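Local coordinates for VgrG protein (Vibrio cholerae, PDB 4DTH), which probably cross-links monomeric actin in host cells, acting through an actin cross-linking domain that binds ATP and magnesium ions, at residues 54-59 with 92-97; 173-178 with 361-366. One frame throughout, in Å; residues are numbered along the deposited sequence.

Contact 1: 54-59 with 92-97; sequences GDALFM and VSYPCE. With ATP (adenosine-5'-triphosphate), chain B.
Ala56 lies over one face of the Tyr94 ring, its CB 3.6 Å from the ring centroid in a CH-pi contact that is nearly centred. From the opposite side of the ring plane Met59 approaches obliquely, its side chain crossing that of Tyr94 at about a right angle. Its first torsion sets CG beside the backbone N (chi1 -65°), where it lies 3.5 Å from Tyr94 OH, and the extended chain carries CE past the phenol, 3.6 Å from Tyr94 CZ. The ring edge at CD1 meets the backbone, with Phe58 N at 3.5 Å, while the hydroxyl is held by Pro14 O. Beside this tight packing round the ring, Tyr94 N donates to Leu57 O over 2.9 Å. Met59 N donates to Val92 O over 2.7 Å, and Val92 N returns a bond to Met59 O, making an antiparallel hydrogen-bonded pair. The packing thins toward Asp55, exposed at the solvent end of 54-59. Phe58 turns its ring to helix 101-124. ATP O2' donates to Ser93 O over 2.6 Å. Strand 56-68 carries a classic beta bulge, Leu57 and Phe58 sharing Val49 as partner, and lies behind strand 85-97, whose Val92, Ser93 and Pro95 line the ATP pocket.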
loop_
_atom_site.group_PDB
_atom_site.type_symbol
_atom_site.label_atom_id
_atom_site.label_comp_id
_atom_site.label_asym_id
_atom_site.label_seq_id
_atom_site.Cartn_x
_atom_site.Cartn_y
_atom_site.Cartn_z
ATOM N N GLY A 54 21.465 10.451 -8.331
ATOM C CA GLY A 54 21.354 9.008 -8.137
ATOM C C GLY A 54 20.293 8.524 -7.167
ATOM O O GLY A 54 20.154 7.313 -6.991
ATOM N N ASP A 55 19.539 9.446 -6.526
ATOM C CA ASP A 55 18.486 9.083 -5.559
ATOM C C ASP A 55 17.254 8.548 -6.286
ATOM O O ASP A 55 16.665 9.275 -7.089
ATOM C CB ASP A 55 18.059 10.296 -4.712
ATOM C CG ASP A 55 19.189 11.107 -4.106
ATOM O OD1 ASP A 55 19.996 10.525 -3.345
ATOM O OD2 ASP A 55 19.241 12.332 -4.360
ATOM N N ALA A 56 16.854 7.301 -5.992
ATOM C CA ALA A 56 15.664 6.677 -6.584
ATOM C C ALA A 56 14.397 7.407 -6.098
ATOM O O ALA A 56 14.204 7.577 -4.889
ATOM C CB ALA A 56 15.617 5.201 -6.222
ATOM N N LEU A 57 13.572 7.895 -7.046
ATOM C CA LEU A 57 12.363 8.668 -6.727
ATOM C C LEU A 57 11.077 7.860 -6.815
ATOM O O LEU A 57 10.249 7.927 -5.903
ATOM C CB LEU A 57 12.291 9.936 -7.593
ATOM C CG LEU A 57 13.514 10.877 -7.502
ATOM C CD1 LEU A 57 13.453 11.941 -8.574
ATOM C CD2 LEU A 57 13.651 11.511 -6.094
ATOM N N PHE A 58 10.901 7.104 -7.901
ATOM C CA PHE A 58 9.719 6.262 -8.068
ATOM C C PHE A 58 9.924 5.136 -9.054
ATOM O O PHE A 58 10.792 5.211 -9.929
ATOM C CB PHE A 58 8.458 7.082 -8.409
ATOM C CG PHE A 58 8.492 7.784 -9.745
ATOM C CD1 PHE A 58 8.073 7.134 -10.900
ATOM C CD2 PHE A 58 8.889 9.113 -9.837
ATOM C CE1 PHE A 58 8.103 7.784 -12.137
ATOM C CE2 PHE A 58 8.902 9.769 -11.068
ATOM C CZ PHE A 58 8.492 9.107 -12.211
ATOM N N MET A 59 9.096 4.106 -8.934
ATOM C CA MET A 59 9.143 2.958 -9.827
ATOM C C MET A 59 8.068 3.078 -10.896
ATOM O O MET A 59 6.995 3.624 -10.648
ATOM C CB MET A 59 8.886 1.661 -9.032
ATOM C CG MET A 59 9.945 1.336 -8.008
ATOM S SD MET A 59 9.389 -0.097 -7.079
ATOM C CE MET A 59 10.720 -0.320 -5.962
ATOM N N VAL A 92 4.990 4.462 -8.489
ATOM C CA VAL A 92 5.052 4.123 -7.055
ATOM C C VAL A 92 6.316 4.735 -6.465
ATOM O O VAL A 92 7.421 4.322 -6.818
ATOM C CB VAL A 92 4.990 2.576 -6.849
ATOM C CG1 VAL A 92 5.063 2.217 -5.367
ATOM C CG2 VAL A 92 3.731 1.980 -7.477
ATOM N N SER A 93 6.167 5.733 -5.588
ATOM C CA SER A 93 7.357 6.391 -5.054
ATOM C C SER A 93 8.185 5.516 -4.128
ATOM O O SER A 93 7.653 4.599 -3.492
ATOM C CB SER A 93 6.992 7.692 -4.339
ATOM O OG SER A 93 6.405 7.458 -3.066
ATOM N N TYR A 94 9.492 5.809 -4.060
ATOM C CA TYR A 94 10.382 5.241 -3.053
ATOM C C TYR A 94 10.037 6.088 -1.826
ATOM O O TYR A 94 9.939 7.317 -1.953
ATOM C CB TYR A 94 11.858 5.416 -3.448
ATOM C CG TYR A 94 12.287 4.372 -4.454
ATOM C CD1 TYR A 94 12.049 4.548 -5.816
ATOM C CD2 TYR A 94 12.859 3.172 -4.041
ATOM C CE1 TYR A 94 12.404 3.574 -6.744
ATOM C CE2 TYR A 94 13.215 2.185 -4.962
ATOM C CZ TYR A 94 12.990 2.395 -6.316
ATOM O OH TYR A 94 13.321 1.431 -7.237
ATOM N N PRO A 95 9.728 5.485 -0.660
ATOM C CA PRO A 95 9.336 6.307 0.497
ATOM C C PRO A 95 10.386 7.322 0.913
ATOM O O PRO A 95 11.581 7.142 0.628
ATOM C CB PRO A 95 9.096 5.270 1.599
ATOM C CG PRO A 95 9.948 4.080 1.182
ATOM C CD PRO A 95 9.758 4.052 -0.299
ATOM N N CYS A 96 9.935 8.398 1.567
ATOM C CA CYS A 96 10.810 9.438 2.091
ATOM C C CYS A 96 10.299 9.861 3.455
ATOM O O CYS A 96 9.216 9.435 3.865
ATOM C CB CYS A 96 10.914 10.625 1.131
ATOM S SG CYS A 96 9.367 11.542 0.886
ATOM N N GLU A 97 11.081 10.675 4.181
ATOM C CA GLU A 97 10.641 11.183 5.471
ATOM C C GLU A 97 9.471 12.127 5.224
ATOM O O GLU A 97 9.506 12.913 4.278
ATOM C CB GLU A 97 11.785 11.922 6.183
ATOM C CG GLU A 97 12.999 11.037 6.425
ATOM C CD GLU A 97 14.266 11.751 6.853
ATOM O OE1 GLU A 97 15.361 11.197 6.604
ATOM O OE2 GLU A 97 14.170 12.849 7.447
HETATM P PG ATP B . -0.957 -4.182 -2.164
HETATM O O1G ATP B . -1.832 -3.165 -1.503
HETATM O O2G ATP B . -0.646 -5.316 -1.227
HETATM O O3G ATP B . -1.583 -4.750 -3.405
HETATM P PB ATP B . 1.712 -3.788 -3.174
HETATM O O1B ATP B . 2.191 -5.081 -2.643
HETATM O O2B ATP B . 1.541 -3.916 -4.668
HETATM O O3B ATP B . 0.406 -3.434 -2.549
HETATM P PA ATP B . 3.589 -2.325 -1.642
HETATM O O1A ATP B . 3.299 -3.323 -0.591
HETATM O O2A ATP B . 5.073 -2.447 -1.999
HETATM O O3A ATP B . 2.770 -2.628 -2.849
HETATM O "O5'" ATP B . 3.239 -0.865 -1.075
HETATM C "C5'" ATP B . 3.706 0.244 -1.860
HETATM C "C4'" ATP B . 3.464 1.567 -1.182
HETATM O "O4'" ATP B . 4.074 1.570 0.141
HETATM C "C3'" ATP B . 4.091 2.753 -1.917
HETATM O "O3'" ATP B . 3.310 3.941 -1.802
HETATM C "C2'" ATP B . 5.432 2.887 -1.210
HETATM O "O2'" ATP B . 6.074 4.134 -1.417
HETATM C "C1'" ATP B . 4.978 2.663 0.218
HETATM N N9 ATP B . 6.026 2.364 1.198
HETATM C C8 ATP B . 6.916 1.325 1.167
HETATM N N7 ATP B . 7.735 1.306 2.192
HETATM C C5 ATP B . 7.360 2.410 2.945
HETATM C C6 ATP B . 7.825 2.942 4.164
HETATM N N6 ATP B . 8.825 2.411 4.880
HETATM N N1 ATP B . 7.208 4.047 4.642
HETATM C C2 ATP B . 6.198 4.577 3.948
HETATM N N3 ATP B . 5.672 4.167 2.796
HETATM C C4 ATP B . 6.301 3.071 2.335
#

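Contact 2: 173-178 with 361-366. With MG (magnesium ion), chain D; ATP (adenosine-5'-triphosphate), chain B.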
loop_
_atom_site.group_PDB
_atom_site.type_symbol
_atom_site.label_atom_id
_atom_site.label_comp_id
_atom_site.label_asym_id
_atom_site.label_seq_id
_atom_site.Cartn_x
_atom_site.Cartn_y
_atom_site.Cartn_z
ATOM N N GLN A 173 -4.985 7.847 -7.062
ATOM C CA GLN A 173 -3.952 8.088 -6.065
ATOM C C GLN A 173 -4.184 7.537 -4.671
ATOM O O GLN A 173 -5.284 7.642 -4.121
ATOM C CB GLN A 173 -3.663 9.594 -5.971
ATOM C CG GLN A 173 -3.077 10.170 -7.266
ATOM C CD GLN A 173 -2.889 11.668 -7.262
ATOM O OE1 GLN A 173 -3.600 12.428 -6.595
ATOM N NE2 GLN A 173 -1.958 12.131 -8.079
ATOM N N GLN A 174 -3.110 7.003 -4.081
ATOM C CA GLN A 174 -3.080 6.561 -2.684
ATOM C C GLN A 174 -1.805 7.069 -2.042
ATOM O O GLN A 174 -0.850 7.419 -2.737
ATOM C CB GLN A 174 -3.117 5.031 -2.546
ATOM C CG GLN A 174 -4.498 4.424 -2.738
ATOM C CD GLN A 174 -4.660 3.960 -4.149
ATOM O OE1 GLN A 174 -3.925 3.095 -4.637
ATOM N NE2 GLN A 174 -5.622 4.540 -4.843
ATOM N N ALA A 175 -1.792 7.097 -0.706
ATOM C CA ALA A 175 -0.618 7.439 0.070
ATOM C C ALA A 175 -0.487 6.390 1.160
ATOM O O ALA A 175 -1.500 5.908 1.682
ATOM C CB ALA A 175 -0.766 8.820 0.689
ATOM N N THR A 176 0.760 6.022 1.487
ATOM C CA THR A 176 1.077 5.070 2.545
ATOM C C THR A 176 1.960 5.770 3.556
ATOM O O THR A 176 2.987 6.335 3.179
ATOM C CB THR A 176 1.651 3.764 1.972
ATOM O OG1 THR A 176 0.647 3.151 1.153
ATOM C CG2 THR A 176 2.088 2.780 3.058
ATOM N N VAL A 177 1.554 5.746 4.831
ATOM C CA VAL A 177 2.275 6.383 5.931
ATOM C C VAL A 177 2.839 5.297 6.839
ATOM O O VAL A 177 2.117 4.373 7.214
ATOM C CB VAL A 177 1.354 7.381 6.702
ATOM C CG1 VAL A 177 1.981 7.853 8.021
ATOM C CG2 VAL A 177 0.968 8.573 5.826
ATOM N N GLY A 178 4.113 5.435 7.198
ATOM C CA GLY A 178 4.772 4.531 8.130
ATOM C C GLY A 178 5.106 5.257 9.412
ATOM O O GLY A 178 5.653 6.359 9.360
ATOM N N SER A 361 -1.039 17.519 -0.274
ATOM C CA SER A 361 0.189 18.223 -0.641
ATOM C C SER A 361 1.326 17.261 -1.056
ATOM O O SER A 361 2.280 17.696 -1.703
ATOM C CB SER A 361 0.639 19.140 0.493
ATOM O OG SER A 361 0.958 18.386 1.652
ATOM N N TYR A 362 1.224 15.959 -0.698
ATOM C CA TYR A 362 2.237 14.948 -1.035
ATOM C C TYR A 362 2.027 14.382 -2.448
ATOM O O TYR A 362 2.889 13.668 -2.958
ATOM C CB TYR A 362 2.191 13.795 -0.010
ATOM C CG TYR A 362 2.645 14.204 1.378
ATOM C CD1 TYR A 362 3.987 14.141 1.739
ATOM C CD2 TYR A 362 1.731 14.644 2.331
ATOM C CE1 TYR A 362 4.414 14.527 3.010
ATOM C CE2 TYR A 362 2.144 15.023 3.613
ATOM C CZ TYR A 362 3.489 14.960 3.946
ATOM O OH TYR A 362 3.914 15.336 5.196
ATOM N N LEU A 363 0.867 14.670 -3.056
ATOM C CA LEU A 363 0.499 14.098 -4.346
ATOM C C LEU A 363 0.662 15.068 -5.515
ATOM O O LEU A 363 0.290 16.240 -5.398
ATOM C CB LEU A 363 -0.944 13.540 -4.290
ATOM C CG LEU A 363 -1.176 12.131 -3.674
ATOM C CD1 LEU A 363 -0.512 11.015 -4.489
ATOM C CD2 LEU A 363 -0.768 12.063 -2.204
ATOM N N PRO A 364 1.207 14.592 -6.654
ATOM C CA PRO A 364 1.328 15.473 -7.825
ATOM C C PRO A 364 -0.032 15.746 -8.453
ATOM O O PRO A 364 -0.921 14.886 -8.424
ATOM C CB PRO A 364 2.238 14.690 -8.773
ATOM C CG PRO A 364 2.024 13.259 -8.412
ATOM C CD PRO A 364 1.674 13.218 -6.951
ATOM N N LYS A 365 -0.196 16.954 -9.001
ATOM C CA LYS A 365 -1.451 17.379 -9.625
ATOM C C LYS A 365 -1.178 17.789 -11.069
ATOM O O LYS A 365 -0.330 18.656 -11.278
ATOM C CB LYS A 365 -2.078 18.572 -8.843
ATOM C CG LYS A 365 -1.601 18.752 -7.384
ATOM C CD LYS A 365 -0.515 19.860 -7.213
ATOM C CE LYS A 365 0.052 19.923 -5.804
ATOM N NZ LYS A 365 1.049 21.023 -5.653
ATOM N N THR A 366 -1.892 17.185 -12.065
ATOM C CA THR A 366 -1.723 17.561 -13.480
ATOM C C THR A 366 -2.125 19.044 -13.645
ATOM O O THR A 366 -3.185 19.451 -13.174
ATOM C CB THR A 366 -2.573 16.678 -14.428
ATOM O OG1 THR A 366 -2.147 15.325 -14.349
ATOM C CG2 THR A 366 -2.493 17.127 -15.895
HETATM MG MG MG D . -3.023 1.071 -3.472
HETATM P PG ATP B . -0.957 -4.182 -2.164
HETATM O O1G ATP B . -1.832 -3.165 -1.503
HETATM O O2G ATP B . -0.646 -5.316 -1.227
HETATM O O3G ATP B . -1.583 -4.750 -3.405
HETATM P PB ATP B . 1.712 -3.788 -3.174
HETATM O O1B ATP B . 2.191 -5.081 -2.643
HETATM O O2B ATP B . 1.541 -3.916 -4.668
HETATM O O3B ATP B . 0.406 -3.434 -2.549
HETATM P PA ATP B . 3.589 -2.325 -1.642
HETATM O O1A ATP B . 3.299 -3.323 -0.591
HETATM O O2A ATP B . 5.073 -2.447 -1.999
HETATM O O3A ATP B . 2.770 -2.628 -2.849
HETATM O "O5'" ATP B . 3.239 -0.865 -1.075
HETATM C "C5'" ATP B . 3.706 0.244 -1.860
HETATM C "C4'" ATP B . 3.464 1.567 -1.182
HETATM O "O4'" ATP B . 4.074 1.570 0.141
HETATM C "C3'" ATP B . 4.091 2.753 -1.917
HETATM O "O3'" ATP B . 3.310 3.941 -1.802
HETATM C "C2'" ATP B . 5.432 2.887 -1.210
HETATM O "O2'" ATP B . 6.074 4.134 -1.417
HETATM C "C1'" ATP B . 4.978 2.663 0.218
HETATM N N9 ATP B . 6.026 2.364 1.198
HETATM C C8 ATP B . 6.916 1.325 1.167
HETATM N N7 ATP B . 7.735 1.306 2.192
HETATM C C5 ATP B . 7.360 2.410 2.945
HETATM C C6 ATP B . 7.825 2.942 4.164
HETATM N N6 ATP B . 8.825 2.411 4.880
HETATM N N1 ATP B . 7.208 4.047 4.642
HETATM C C2 ATP B . 6.198 4.577 3.948
HETATM N N3 ATP B . 5.672 4.167 2.796
HETATM C C4 ATP B . 6.301 3.071 2.335
HETATM O O HOH W 1 -3.676 15.174 -6.942
#
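Pro364 O is gripped twice, by Gln173 NE2 at 3.0 Å and by a water whose oxygen lies 3.1 Å away from it. The same water donates to Gln173 OE1 over 2.8 Å, so both ends of the carboxamide are tied to one carbonyl, directly through NE2 and by a water bridge from OE1. This joins strand 173-180, paired antiparallel with strands 24-30 and 343-352, to the loop at 361-366 that follows strand 343-352. The NE2 bond is close to straight and lies in both the carbonyl plane and the amide plane, which fixes the rotation of the amide. Gln173 is extended beyond CG, with CD anti to CA (chi2 175°), and reaches tip to tip toward Leu363. Leu363 CD1 rests 3.7 Å from Gln173 CD, and CD2 meets Ala175 CB more loosely at 4.3 Å. Pro364, which Gln173 slides past in the opposite direction, packs its ring against helix 101-124. The next residue along the strand starts away from the loop. The chain of Gln174 bends at chi2 (96°), and its OE1 binds a magnesium ion, whose site Glu28 and Glu351 complete, at 2.5 Å.

How the contacts relate
The centres of contacts 1 and 2 are about 12 Å apart, and their nearest atoms about 5 Å. Strand 24-30 joins them: it pairs with 85-97 through Ile27 and Ser93, and with 173-180 through Glu28 and Gln174. Helix 101-124 packs on both, Met111 touching Phe58 of contact 1 and Pro364 of contact 2. Both also meet ATP: contact 1 brings Pro95 CG to 3.5 Å from ATP C5, whereas contact 2 lines the sugar with Thr176, whose CB lies 3.7 Å from ATP O4'. Gln174 of contact 2 binds one magnesium ion and the Val92 side chain of contact 1 lies about 4 Å from a magnesium ion, while Glu28, on the strand between them, takes part in both metal sites.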